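Local coordinates for RagA protein (Porphyromonas gingivalis, PDB 6SLN), which probably serves as a TonB-dependent outer-membrane transporter, a plugged beta barrel most likely importing peptides together with a partner lipoprotein, at residues A[112-116]-A[333-337]; A[170-175]-A[370-376]; A[178-184]-A[203-209]; A[328-334]-A[348-354]. One frame throughout, in Å; residues are numbered along the deposited sequence.

Contact 1 of 4, residues A[112-116]-A[333-337]; sequences EKPVA and YFDQE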
# COMPACT_ATOMS: atom_id res chain seq x y z
N GLU A 112 -25.96 -20.79 17.49
CA GLU A 112 -26.84 -19.89 16.76
C GLU A 112 -27.27 -18.67 17.57
O GLU A 112 -28.35 -18.67 18.16
CB GLU A 112 -28.08 -20.64 16.26
CG GLU A 112 -27.82 -21.77 15.26
CD GLU A 112 -27.87 -21.32 13.79
OE1 GLU A 112 -26.79 -21.10 13.21
OE2 GLU A 112 -28.99 -21.17 13.24
N LYS A 113 -26.44 -17.63 17.60
CA LYS A 113 -26.79 -16.45 18.37
C LYS A 113 -26.60 -15.21 17.51
O LYS A 113 -25.67 -15.14 16.71
CB LYS A 113 -25.94 -16.35 19.66
CG LYS A 113 -26.24 -17.48 20.68
CD LYS A 113 -26.21 -17.02 22.14
CE LYS A 113 -27.41 -17.55 22.94
NZ LYS A 113 -27.44 -19.03 23.10
N PRO A 114 -27.47 -14.24 17.64
CA PRO A 114 -27.54 -13.19 16.61
C PRO A 114 -26.50 -12.10 16.76
O PRO A 114 -26.73 -10.98 16.30
CB PRO A 114 -28.95 -12.63 16.79
CG PRO A 114 -29.25 -12.83 18.24
CD PRO A 114 -28.49 -14.06 18.69
N VAL A 115 -25.36 -12.40 17.41
CA VAL A 115 -24.23 -11.48 17.36
C VAL A 115 -22.96 -12.26 17.06
O VAL A 115 -22.85 -13.46 17.36
CB VAL A 115 -24.07 -10.67 18.66
CG1 VAL A 115 -25.03 -9.49 18.68
CG2 VAL A 115 -24.25 -11.56 19.88
N ALA A 116 -21.98 -11.57 16.46
CA ALA A 116 -20.69 -12.19 16.18
C ALA A 116 -19.84 -12.34 17.43
O ALA A 116 -18.90 -13.14 17.43
CB ALA A 116 -19.91 -11.35 15.17
N TYR A 333 -23.00 -18.72 6.71
CA TYR A 333 -23.10 -17.30 6.41
C TYR A 333 -23.62 -16.60 7.65
O TYR A 333 -24.37 -17.17 8.44
CB TYR A 333 -24.02 -17.08 5.19
CG TYR A 333 -24.57 -15.68 5.01
CD1 TYR A 333 -23.82 -14.70 4.37
CD2 TYR A 333 -25.85 -15.35 5.46
CE1 TYR A 333 -24.33 -13.41 4.19
CE2 TYR A 333 -26.37 -14.07 5.29
CZ TYR A 333 -25.60 -13.10 4.65
OH TYR A 333 -26.11 -11.82 4.46
N PHE A 334 -23.19 -15.35 7.83
CA PHE A 334 -23.65 -14.57 8.97
C PHE A 334 -23.54 -13.10 8.61
O PHE A 334 -22.50 -12.66 8.13
CB PHE A 334 -22.85 -14.89 10.23
CG PHE A 334 -23.21 -14.06 11.42
CD1 PHE A 334 -22.62 -12.82 11.64
CD2 PHE A 334 -24.13 -14.53 12.36
CE1 PHE A 334 -22.95 -12.06 12.74
CE2 PHE A 334 -24.47 -13.76 13.47
CZ PHE A 334 -23.87 -12.53 13.65
N ASP A 335 -24.62 -12.36 8.84
CA ASP A 335 -24.60 -10.92 8.66
C ASP A 335 -25.36 -10.29 9.81
O ASP A 335 -26.52 -10.62 10.04
CB ASP A 335 -25.20 -10.50 7.32
CG ASP A 335 -24.93 -9.06 6.99
OD1 ASP A 335 -24.40 -8.34 7.87
OD2 ASP A 335 -25.23 -8.64 5.85
N GLN A 336 -24.69 -9.39 10.53
CA GLN A 336 -25.32 -8.63 11.61
C GLN A 336 -25.17 -7.16 11.29
O GLN A 336 -24.05 -6.63 11.32
CB GLN A 336 -24.70 -8.97 12.96
CG GLN A 336 -25.31 -8.22 14.13
CD GLN A 336 -24.43 -8.26 15.35
OE1 GLN A 336 -23.53 -9.09 15.45
NE2 GLN A 336 -24.68 -7.37 16.29
N GLU A 337 -26.28 -6.50 10.99
CA GLU A 337 -26.25 -5.08 10.65
C GLU A 337 -26.27 -4.23 11.90
O GLU A 337 -26.95 -4.56 12.89
CB GLU A 337 -27.43 -4.72 9.74
CG GLU A 337 -27.18 -4.96 8.26
CD GLU A 337 -25.76 -4.54 7.85
OE1 GLU A 337 -25.11 -5.32 7.11
OE2 GLU A 337 -25.30 -3.44 8.26
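Phe-334 and Gln-336 both hold CG anti to the backbone N (chi1 176° and 180°), which sends ring and amide, two residues apart on strand 325-337, off the strand toward the same loop, 112-116; Gln-336 stays extended beyond CG. Here the plug of a TonB-dependent receptor meets the inside of its barrel wall. Gln-336 OE1 accepts the N-H of Ala-116 at 3.1 Å, with 148° at the hydrogen and the donor tilted a little out of the amide's carbonyl plane. The other arm of the amide lies against Val-115, whose CG1 comes within 3.2 Å of Gln-336 NE2 as the two side chains slant across each other. The Phe-334 ring presents its far end to the loop backbone. Lys-113 O sits near the ring plane, 3.7 Å from Phe-334 CE2, while Phe-334 CZ is 3.5 Å from Val-115 C. On the apolar side, Ala-116 CB reaches Phe-334 CE1 at 4.0 Å. Behind the loop, Pro-114 and Val-115 also lean on strands 951-964 and 986-996, the latter pairing with the first barrel strand, 218-230. Chemically, then, one directed bond from Gln-336 OE1 satisfies the buried N-H of Ala-116 in an irregular loop, and the remainder is close van der Waals packing against backbone and small side chains.

Contact 2 of 4, residues A[170-175]-A[370-376]; sequences DVVATM and SGAIANR. With C8E ((hydroxyethyloxy)tri(ethyloxy)octane), chain J.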
# COMPACT_ATOMS: atom_id res chain seq x y z
N ASP A 170 -10.65 -11.76 17.56
CA ASP A 170 -11.14 -11.40 16.23
C ASP A 170 -11.18 -12.62 15.32
O ASP A 170 -12.15 -12.83 14.58
CB ASP A 170 -10.26 -10.30 15.62
CG ASP A 170 -10.28 -9.01 16.41
OD1 ASP A 170 -11.37 -8.61 16.88
OD2 ASP A 170 -9.20 -8.40 16.57
N VAL A 171 -10.13 -13.45 15.36
CA VAL A 171 -10.12 -14.65 14.54
C VAL A 171 -11.19 -15.62 15.04
O VAL A 171 -11.75 -16.40 14.27
CB VAL A 171 -8.70 -15.26 14.52
CG1 VAL A 171 -8.68 -16.64 13.89
CG2 VAL A 171 -7.70 -14.35 13.78
N VAL A 172 -11.51 -15.56 16.34
CA VAL A 172 -12.59 -16.38 16.87
C VAL A 172 -13.93 -15.94 16.31
O VAL A 172 -14.79 -16.77 15.99
CB VAL A 172 -12.59 -16.36 18.41
CG1 VAL A 172 -13.87 -16.99 18.94
CG2 VAL A 172 -11.40 -17.10 18.95
N ALA A 173 -14.14 -14.62 16.16
CA ALA A 173 -15.34 -14.11 15.50
C ALA A 173 -15.47 -14.56 14.03
O ALA A 173 -16.59 -14.63 13.51
CB ALA A 173 -15.38 -12.58 15.56
N THR A 174 -14.35 -14.82 13.34
CA THR A 174 -14.44 -15.31 11.97
C THR A 174 -14.79 -16.79 11.89
O THR A 174 -14.83 -17.34 10.78
CB THR A 174 -13.13 -15.07 11.20
OG1 THR A 174 -12.09 -15.94 11.68
CG2 THR A 174 -12.67 -13.59 11.31
N MET A 175 -15.06 -17.43 13.02
CA MET A 175 -15.39 -18.85 13.07
C MET A 175 -16.89 -19.04 13.31
O MET A 175 -17.53 -18.23 14.00
CB MET A 175 -14.61 -19.57 14.17
CG MET A 175 -13.08 -19.47 14.12
SD MET A 175 -12.39 -20.83 15.07
CE MET A 175 -10.66 -20.75 14.61
N SER A 370 -9.95 -24.23 9.20
CA SER A 370 -11.02 -23.24 9.20
C SER A 370 -10.60 -22.04 8.36
O SER A 370 -9.42 -21.75 8.19
CB SER A 370 -11.38 -22.79 10.62
OG SER A 370 -10.29 -22.12 11.24
N GLY A 371 -11.60 -21.33 7.85
CA GLY A 371 -11.32 -20.14 7.06
C GLY A 371 -12.57 -19.30 6.92
O GLY A 371 -13.69 -19.75 7.22
N ALA A 372 -12.38 -18.08 6.44
CA ALA A 372 -13.48 -17.14 6.40
C ALA A 372 -13.16 -15.99 5.46
O ALA A 372 -12.00 -15.59 5.34
CB ALA A 372 -13.78 -16.59 7.80
N ILE A 373 -14.20 -15.49 4.80
CA ILE A 373 -14.19 -14.16 4.22
C ILE A 373 -15.07 -13.30 5.12
O ILE A 373 -16.22 -13.64 5.39
CB ILE A 373 -14.69 -14.16 2.77
CG1 ILE A 373 -13.74 -14.96 1.88
CG2 ILE A 373 -14.81 -12.74 2.25
CD1 ILE A 373 -14.12 -14.92 0.40
N ALA A 374 -14.52 -12.20 5.63
CA ALA A 374 -15.17 -11.43 6.67
C ALA A 374 -15.18 -9.96 6.29
O ALA A 374 -14.22 -9.45 5.72
CB ALA A 374 -14.46 -11.65 8.02
N ASN A 375 -16.29 -9.28 6.62
CA ASN A 375 -16.46 -7.85 6.39
C ASN A 375 -16.76 -7.19 7.73
O ASN A 375 -17.80 -7.45 8.34
CB ASN A 375 -17.56 -7.59 5.37
CG ASN A 375 -17.32 -8.31 4.04
OD1 ASN A 375 -16.26 -8.15 3.43
ND2 ASN A 375 -18.30 -9.09 3.60
N ARG A 376 -15.84 -6.35 8.19
CA ARG A 376 -15.96 -5.62 9.45
C ARG A 376 -16.10 -4.15 9.12
O ARG A 376 -15.28 -3.60 8.38
CB ARG A 376 -14.74 -5.80 10.35
CG ARG A 376 -14.80 -6.93 11.34
CD ARG A 376 -13.59 -6.88 12.28
NE ARG A 376 -13.49 -8.13 13.03
CZ ARG A 376 -12.98 -9.27 12.55
NH1 ARG A 376 -12.51 -9.33 11.30
NH2 ARG A 376 -12.93 -10.35 13.31
C1 C8E J . -16.95 -28.65 2.79
C2 C8E J . -16.14 -27.35 2.72
C3 C8E J . -14.98 -27.26 3.74
C4 C8E J . -14.26 -25.90 3.64
C5 C8E J . -13.17 -25.67 4.68
C6 C8E J . -12.15 -24.59 4.28
C7 C8E J . -11.23 -24.22 5.44
C8 C8E J . -10.23 -23.11 5.10
O9 C8E J . -8.93 -23.66 4.92
C10 C8E J . -7.99 -22.76 4.33
C11 C8E J . -7.35 -23.37 3.08
O12 C8E J . -6.07 -23.94 3.28
C13 C8E J . -5.98 -25.27 2.77
C14 C8E J . -4.70 -26.00 3.21
O15 C8E J . -4.96 -27.31 3.67
C16 C8E J . -4.10 -27.77 4.70
C17 C8E J . -3.75 -29.25 4.48
O18 C8E J . -2.83 -29.74 5.44
C19 C8E J . -3.32 -30.75 6.30
C20 C8E J . -2.31 -31.89 6.49
O21 C8E J . -2.33 -32.39 7.82
O HOH W 1 -14.32 -19.95 9.78
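The guanidinium of Arg-376 is turned edge-on to the carbonyl of Asp-170, which also takes the N-H of Thr-174: Asp-170 O lies in the guanidinium plane, 2.9 Å from Arg-376 NH2, and Thr-174 CG2 comes up near the same plane, 3.8 Å from that nitrogen. Ala-173 CB approaches Arg-376 NH2 obliquely, at 4.0 Å. Asp-170 OD1, 4.3 Å from Arg-376 NH2, lies well out of the plane, so any attraction would be one of charge alone. This is a plug helix of a TonB-dependent receptor, 169-173, resting on barrel strand 363-377. Arg-376 gets there on a chain extended from CG to NE, crossing Thr-174 at about a right angle.

Thr-174 sits at the middle of the contact. Its OG1 lies between backbone N and carbonyl carbon (chi1 71°) and turns back to donate to Val-171 O at 2.7 Å, which leaves the methyl CG2 for the arginine and puts CB over Ala-372 CB at 3.8 Å. Farther along, the methyl CE of Met-175 rests beside Ser-370 OG, a hydroxyl already hydrogen-bonded to Asn-443 on the next strand. On the other side of the wall a detergent tail runs past Gly-371, and Ile-373 packs on Ile-466 of the second subunit. Between plug and barrel a water links two carbonyls that could not pair directly, donating to Thr-174 O at 2.8 Å and to Gly-371 O at 2.6 Å.

Contact 3 of 4, residues A[178-184]-A[203-209]; sequences NDFESMS and VVFIQTK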
# COMPACT_ATOMS: atom_id res chain seq x y z
N ASN A 178 -21.36 -22.62 15.70
CA ASN A 178 -22.08 -23.88 15.69
C ASN A 178 -21.14 -25.07 15.56
O ASN A 178 -21.56 -26.20 15.82
CB ASN A 178 -23.07 -23.91 14.55
CG ASN A 178 -24.45 -23.62 15.01
OD1 ASN A 178 -25.09 -22.73 14.48
ND2 ASN A 178 -24.91 -24.35 16.01
N ASP A 179 -19.91 -24.83 15.10
CA ASP A 179 -18.88 -25.86 15.05
C ASP A 179 -18.26 -26.13 16.42
O ASP A 179 -17.45 -27.06 16.52
CB ASP A 179 -17.79 -25.45 14.06
CG ASP A 179 -18.35 -25.17 12.69
OD1 ASP A 179 -19.41 -25.74 12.38
OD2 ASP A 179 -17.74 -24.38 11.94
N PHE A 180 -18.63 -25.36 17.45
CA PHE A 180 -18.07 -25.51 18.79
C PHE A 180 -18.83 -26.58 19.57
O PHE A 180 -20.06 -26.52 19.69
CB PHE A 180 -18.13 -24.19 19.54
CG PHE A 180 -17.33 -23.08 18.91
CD1 PHE A 180 -16.46 -23.33 17.87
CD2 PHE A 180 -17.43 -21.78 19.39
CE1 PHE A 180 -15.73 -22.31 17.31
CE2 PHE A 180 -16.70 -20.76 18.83
CZ PHE A 180 -15.85 -21.02 17.79
N GLU A 181 -18.09 -27.55 20.09
CA GLU A 181 -18.70 -28.61 20.89
C GLU A 181 -18.88 -28.16 22.33
O GLU A 181 -19.96 -28.30 22.91
CB GLU A 181 -17.83 -29.87 20.85
CG GLU A 181 -18.44 -31.06 21.54
CD GLU A 181 -19.84 -31.34 21.05
OE1 GLU A 181 -20.80 -30.81 21.64
OE2 GLU A 181 -19.99 -32.10 20.06
N SER A 182 -17.82 -27.62 22.92
CA SER A 182 -17.86 -27.20 24.30
C SER A 182 -16.90 -26.03 24.46
O SER A 182 -16.15 -25.68 23.55
CB SER A 182 -17.50 -28.35 25.24
OG SER A 182 -16.49 -29.17 24.68
N MET A 183 -16.97 -25.42 25.63
CA MET A 183 -16.02 -24.39 26.03
C MET A 183 -15.72 -24.61 27.50
O MET A 183 -16.64 -24.65 28.33
CB MET A 183 -16.57 -22.99 25.78
CG MET A 183 -15.71 -21.91 26.36
SD MET A 183 -16.34 -20.28 25.95
CE MET A 183 -16.54 -20.40 24.18
N SER A 184 -14.45 -24.82 27.81
CA SER A 184 -13.99 -25.02 29.17
C SER A 184 -13.29 -23.75 29.66
O SER A 184 -12.46 -23.18 28.94
CB SER A 184 -13.03 -26.21 29.27
OG SER A 184 -13.62 -27.39 28.75
N VAL A 203 -7.83 -19.49 31.24
CA VAL A 203 -7.73 -20.03 29.89
C VAL A 203 -9.12 -20.41 29.42
O VAL A 203 -9.85 -21.12 30.13
CB VAL A 203 -6.77 -21.24 29.84
CG1 VAL A 203 -6.93 -21.97 28.52
CG2 VAL A 203 -5.33 -20.77 30.01
N VAL A 204 -9.50 -19.92 28.25
CA VAL A 204 -10.78 -20.24 27.63
C VAL A 204 -10.47 -21.21 26.50
O VAL A 204 -9.89 -20.82 25.48
CB VAL A 204 -11.51 -19.00 27.11
CG1 VAL A 204 -12.95 -19.32 26.75
CG2 VAL A 204 -11.45 -17.86 28.13
N PHE A 205 -10.83 -22.47 26.69
CA PHE A 205 -10.58 -23.50 25.69
C PHE A 205 -11.86 -23.79 24.93
O PHE A 205 -12.86 -24.24 25.51
CB PHE A 205 -10.06 -24.77 26.36
CG PHE A 205 -9.40 -25.72 25.41
CD1 PHE A 205 -10.15 -26.63 24.69
CD2 PHE A 205 -8.03 -25.69 25.23
CE1 PHE A 205 -9.55 -27.50 23.82
CE2 PHE A 205 -7.42 -26.57 24.36
CZ PHE A 205 -8.18 -27.48 23.65
N ILE A 206 -11.84 -23.52 23.63
CA ILE A 206 -12.96 -23.83 22.74
C ILE A 206 -12.61 -25.10 21.97
O ILE A 206 -11.58 -25.15 21.29
CB ILE A 206 -13.25 -22.67 21.77
CG1 ILE A 206 -13.59 -21.39 22.55
CG2 ILE A 206 -14.38 -23.04 20.82
CD1 ILE A 206 -13.75 -20.16 21.68
N GLN A 207 -13.46 -26.12 22.06
CA GLN A 207 -13.23 -27.35 21.31
C GLN A 207 -14.33 -27.52 20.27
O GLN A 207 -15.51 -27.64 20.61
CB GLN A 207 -13.18 -28.57 22.22
CG GLN A 207 -12.68 -29.77 21.47
CD GLN A 207 -12.66 -31.01 22.32
OE1 GLN A 207 -13.00 -30.97 23.50
NE2 GLN A 207 -12.26 -32.13 21.72
N THR A 208 -13.92 -27.57 19.00
CA THR A 208 -14.84 -27.72 17.89
C THR A 208 -15.28 -29.18 17.74
O THR A 208 -14.77 -30.09 18.39
CB THR A 208 -14.20 -27.20 16.60
OG1 THR A 208 -13.10 -28.04 16.22
CG2 THR A 208 -13.68 -25.76 16.79
N LYS A 209 -16.26 -29.40 16.87
CA LYS A 209 -16.93 -30.70 16.80
C LYS A 209 -16.17 -31.68 15.91
O LYS A 209 -15.57 -31.31 14.90
CB LYS A 209 -18.35 -30.54 16.27
CG LYS A 209 -19.32 -29.93 17.26
CD LYS A 209 -20.56 -29.35 16.57
CE LYS A 209 -21.69 -29.11 17.57
NZ LYS A 209 -22.70 -28.10 17.11
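Gln-207 O takes two backbone donors at once, Glu-181 N at 2.6 Å and Ser-182 N at 3.3 Å, both in its carbonyl plane: a classic beta bulge that shifts the register of the antiparallel strands 180-186 and 203-208 by one residue. Past the bulge the ladder is regular. Gln-207 N answers to Ser-182 O at 3.1 Å, and Ser-184 and Phe-205 exchange both of their N-H groups, 2.9 Å for Ser-184 N to Phe-205 O and 2.9 Å for Phe-205 N to Ser-184 O. At the other end Lys-209 ties down the 3-10 segment 178-179 that leads into strand 180-186. Its N donates to Asp-179 O at 2.6 Å, and its extended chain runs on until NZ meets Asn-178 O, also at 2.6 Å. Thr-208 OG1 bonds to Asp-163 and to Asn-354 ND2; Asp-179 OD1 is held by the hydroxyls of Tyr-328 and Ser-330. One face is apolar: Ile-206 CG2 stands 3.5 Å from the centroid of the Phe-180 ring, only 9° off its normal, a CH-pi contact. On the same face Met-183 lies side by side with Ile-206, its SD against Val-204 CG1. These are the second and third of the plug sheet's five strands, with strand 102-106 bonded beyond Met-183 and strand 159-162 running parallel beyond Val-204 and Ile-206.

Contact 4 of 4, residues A[328-334]-A[348-354]; sequences YASIGYF and RYSGRLN. With C8E ((hydroxyethyloxy)tri(ethyloxy)octane), chain J; C8E ((hydroxyethyloxy)tri(ethyloxy)octane), chain I.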
# COMPACT_ATOMS: atom_id res chain seq x y z
N TYR A 328 -15.69 -33.58 10.13
CA TYR A 328 -16.77 -32.64 10.38
C TYR A 328 -16.57 -31.46 9.43
O TYR A 328 -15.58 -30.73 9.54
CB TYR A 328 -16.80 -32.19 11.84
CG TYR A 328 -17.75 -31.04 12.14
CD1 TYR A 328 -19.04 -31.28 12.58
CD2 TYR A 328 -17.34 -29.71 11.99
CE1 TYR A 328 -19.90 -30.22 12.86
CE2 TYR A 328 -18.18 -28.66 12.25
CZ TYR A 328 -19.46 -28.91 12.69
OH TYR A 328 -20.31 -27.85 12.94
N ALA A 329 -17.50 -31.28 8.50
CA ALA A 329 -17.46 -30.17 7.56
C ALA A 329 -18.55 -29.16 7.90
O ALA A 329 -19.55 -29.49 8.54
CB ALA A 329 -17.62 -30.65 6.11
N SER A 330 -18.34 -27.93 7.44
CA SER A 330 -19.28 -26.85 7.69
C SER A 330 -19.04 -25.73 6.68
O SER A 330 -17.89 -25.39 6.39
CB SER A 330 -19.13 -26.31 9.11
OG SER A 330 -20.38 -25.84 9.57
N ILE A 331 -20.14 -25.17 6.15
CA ILE A 331 -20.10 -23.87 5.50
C ILE A 331 -21.27 -23.06 6.03
O ILE A 331 -22.35 -23.60 6.30
CB ILE A 331 -20.15 -23.96 3.95
CG1 ILE A 331 -21.41 -24.66 3.47
CG2 ILE A 331 -18.93 -24.69 3.43
CD1 ILE A 331 -21.37 -24.99 1.99
N GLY A 332 -21.06 -21.75 6.20
CA GLY A 332 -22.06 -20.91 6.81
C GLY A 332 -21.95 -19.46 6.40
O GLY A 332 -20.95 -19.01 5.83
N TYR A 333 -23.00 -18.72 6.71
CA TYR A 333 -23.10 -17.30 6.41
C TYR A 333 -23.62 -16.60 7.65
O TYR A 333 -24.37 -17.17 8.44
CB TYR A 333 -24.02 -17.08 5.19
CG TYR A 333 -24.57 -15.68 5.01
CD1 TYR A 333 -23.82 -14.70 4.37
CD2 TYR A 333 -25.85 -15.35 5.46
CE1 TYR A 333 -24.33 -13.41 4.19
CE2 TYR A 333 -26.37 -14.07 5.29
CZ TYR A 333 -25.60 -13.10 4.65
OH TYR A 333 -26.11 -11.82 4.46
N PHE A 334 -23.19 -15.35 7.83
CA PHE A 334 -23.65 -14.57 8.97
C PHE A 334 -23.54 -13.10 8.61
O PHE A 334 -22.50 -12.66 8.13
CB PHE A 334 -22.85 -14.89 10.23
CG PHE A 334 -23.21 -14.06 11.42
CD1 PHE A 334 -22.62 -12.82 11.64
CD2 PHE A 334 -24.13 -14.53 12.36
CE1 PHE A 334 -22.95 -12.06 12.74
CE2 PHE A 334 -24.47 -13.76 13.47
CZ PHE A 334 -23.87 -12.53 13.65
N ARG A 348 -19.68 -12.65 7.77
CA ARG A 348 -18.69 -13.70 7.58
C ARG A 348 -19.27 -14.81 6.72
O ARG A 348 -20.47 -15.09 6.76
CB ARG A 348 -18.19 -14.26 8.93
CG ARG A 348 -18.98 -15.44 9.48
CD ARG A 348 -18.19 -16.18 10.56
NE ARG A 348 -18.62 -15.81 11.91
CZ ARG A 348 -19.74 -16.22 12.49
NH1 ARG A 348 -20.58 -17.02 11.85
NH2 ARG A 348 -20.04 -15.82 13.71
N TYR A 349 -18.40 -15.40 5.90
CA TYR A 349 -18.66 -16.63 5.16
C TYR A 349 -17.65 -17.66 5.65
O TYR A 349 -16.45 -17.53 5.41
CB TYR A 349 -18.51 -16.42 3.65
CG TYR A 349 -19.35 -15.29 3.09
CD1 TYR A 349 -18.98 -13.97 3.28
CD2 TYR A 349 -20.50 -15.55 2.35
CE1 TYR A 349 -19.74 -12.94 2.76
CE2 TYR A 349 -21.25 -14.52 1.83
CZ TYR A 349 -20.87 -13.22 2.04
OH TYR A 349 -21.61 -12.18 1.53
N SER A 350 -18.13 -18.70 6.34
CA SER A 350 -17.28 -19.64 7.04
C SER A 350 -17.12 -20.93 6.26
O SER A 350 -18.04 -21.41 5.61
CB SER A 350 -17.84 -20.00 8.42
OG SER A 350 -18.48 -18.90 9.03
N GLY A 351 -15.93 -21.51 6.37
CA GLY A 351 -15.76 -22.91 6.03
C GLY A 351 -14.94 -23.60 7.10
O GLY A 351 -13.99 -23.01 7.64
N ARG A 352 -15.29 -24.83 7.43
CA ARG A 352 -14.48 -25.61 8.35
C ARG A 352 -14.47 -27.06 7.90
O ARG A 352 -15.52 -27.63 7.58
CB ARG A 352 -15.01 -25.53 9.78
CG ARG A 352 -14.65 -26.77 10.61
CD ARG A 352 -15.09 -26.66 12.06
NE ARG A 352 -14.56 -25.46 12.69
CZ ARG A 352 -13.28 -25.30 13.01
NH1 ARG A 352 -12.40 -26.28 12.78
NH2 ARG A 352 -12.87 -24.17 13.58
N LEU A 353 -13.28 -27.66 7.88
CA LEU A 353 -13.13 -29.10 7.70
C LEU A 353 -12.32 -29.62 8.88
O LEU A 353 -11.15 -29.26 9.04
CB LEU A 353 -12.46 -29.44 6.37
CG LEU A 353 -12.32 -30.95 6.17
CD1 LEU A 353 -13.68 -31.62 6.31
CD2 LEU A 353 -11.68 -31.30 4.84
N ASN A 354 -12.96 -30.43 9.72
CA ASN A 354 -12.30 -31.11 10.82
C ASN A 354 -12.11 -32.57 10.45
O ASN A 354 -13.04 -33.22 9.94
CB ASN A 354 -13.12 -31.01 12.10
CG ASN A 354 -12.85 -29.73 12.88
OD1 ASN A 354 -12.18 -28.81 12.40
ND2 ASN A 354 -13.39 -29.67 14.08
C1 C8E J . -16.95 -28.65 2.79
C2 C8E J . -16.14 -27.35 2.72
C3 C8E J . -14.98 -27.26 3.74
C4 C8E J . -14.26 -25.90 3.64
C5 C8E J . -13.17 -25.67 4.68
C6 C8E J . -12.15 -24.59 4.28
C7 C8E J . -11.23 -24.22 5.44
C8 C8E J . -10.23 -23.11 5.10
O9 C8E J . -8.93 -23.66 4.92
C10 C8E J . -7.99 -22.76 4.33
C11 C8E J . -7.35 -23.37 3.08
O12 C8E J . -6.07 -23.94 3.28
C13 C8E J . -5.98 -25.27 2.77
C14 C8E J . -4.70 -26.00 3.21
O15 C8E J . -4.96 -27.31 3.67
C16 C8E J . -4.10 -27.77 4.70
C17 C8E J . -3.75 -29.25 4.48
O18 C8E J . -2.83 -29.74 5.44
C19 C8E J . -3.32 -30.75 6.30
C20 C8E J . -2.31 -31.89 6.49
O21 C8E J . -2.33 -32.39 7.82
C1 C8E I . -21.84 -19.70 2.32
C2 C8E I . -20.73 -20.34 1.48
C3 C8E I . -19.49 -20.72 2.30
C4 C8E I . -18.18 -20.45 1.54
C5 C8E I . -17.02 -20.10 2.48
C6 C8E I . -15.65 -20.65 2.06
C7 C8E I . -14.52 -20.04 2.91
C8 C8E I . -13.22 -19.87 2.10
O9 C8E I . -12.39 -18.85 2.65
C10 C8E I . -11.03 -19.22 2.82
C11 C8E I . -10.13 -17.98 2.85
O12 C8E I . -8.75 -18.32 2.89
C13 C8E I . -7.86 -17.28 2.48
C14 C8E I . -6.54 -17.38 3.27
O15 C8E I . -5.42 -16.72 2.71
C16 C8E I . -4.38 -17.62 2.35
C17 C8E I . -4.09 -18.71 3.41
O18 C8E I . -3.28 -19.79 2.91
C19 C8E I . -2.77 -20.66 3.91
C20 C8E I . -1.61 -21.49 3.37
O21 C8E I . -1.21 -22.55 4.23
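Tyr-333 and Tyr-349 lie side by side and point the same way, their ring planes at 58° and centroids 5.5 Å apart, so that Tyr-333 CD1 comes 3.6 Å from Tyr-349 CE2 in neither a stack nor a T. They belong to the lipid-facing side of a barrel hairpin whose strands, 325-337 and 345-360, run almost exactly antiparallel (178°). C8E tails lie there, probably where lipid would in the membrane: Ile-331 CB is 3.7 Å from C3 of one C8E, and Ala-329 CB is 3.9 Å from C1 of another. The inner face mixes polar groups with the rings of Phe-334 and Tyr-328. Arg-348 bends at chi3 and folds back, laying a guanidinium face across Phe-334 CB, with Arg-348 NH1 at 3.5 Å; the two planes are 27° apart and NH2 stands above the ring, toward its rim. Farther down, Arg-352 CD meets the edge of the Tyr-328 ring, 3.7 Å from Tyr-328 CE2. Arg-352 NH1 then bonds Asn-354 OD1 in the guanidinium plane at 2.6 Å. Eight backbone bonds, of which Ser-330 N to Arg-352 O is weak, make the strands a continuous wall, greasy toward the membrane. Several of its inward polar groups bond to the plug: Tyr-328 and Ser-330 to Asp-179, Arg-348 NE to Ala-173 O, and Asn-354 ND2 to Thr-208 and Lys-209 O.

How the contacts relate
Contacts 1, 2 and 4 share one patch of barrel wall, strands 325-337, 345-360 and 363-377, neighbours in that order; their centres lie 10 to 14 Å apart. Contact 1 and contact 4 overlap at Tyr-333 and Phe-334. Contact 3 joins two strands of the plug sheet, about 15 Å from the centre of contact 4 and 18 Å from that of contact 1. Along the chain, contacts 1 and 2 interlock, contact 3 is nested inside the loops both close, and contact 4 inside that of contact 2. The plug therefore comes first in sequence; the barrel that follows surrounds it, and the inward face of the contact 4 hairpin bonds both to the end of the plug helix and to the plug sheet.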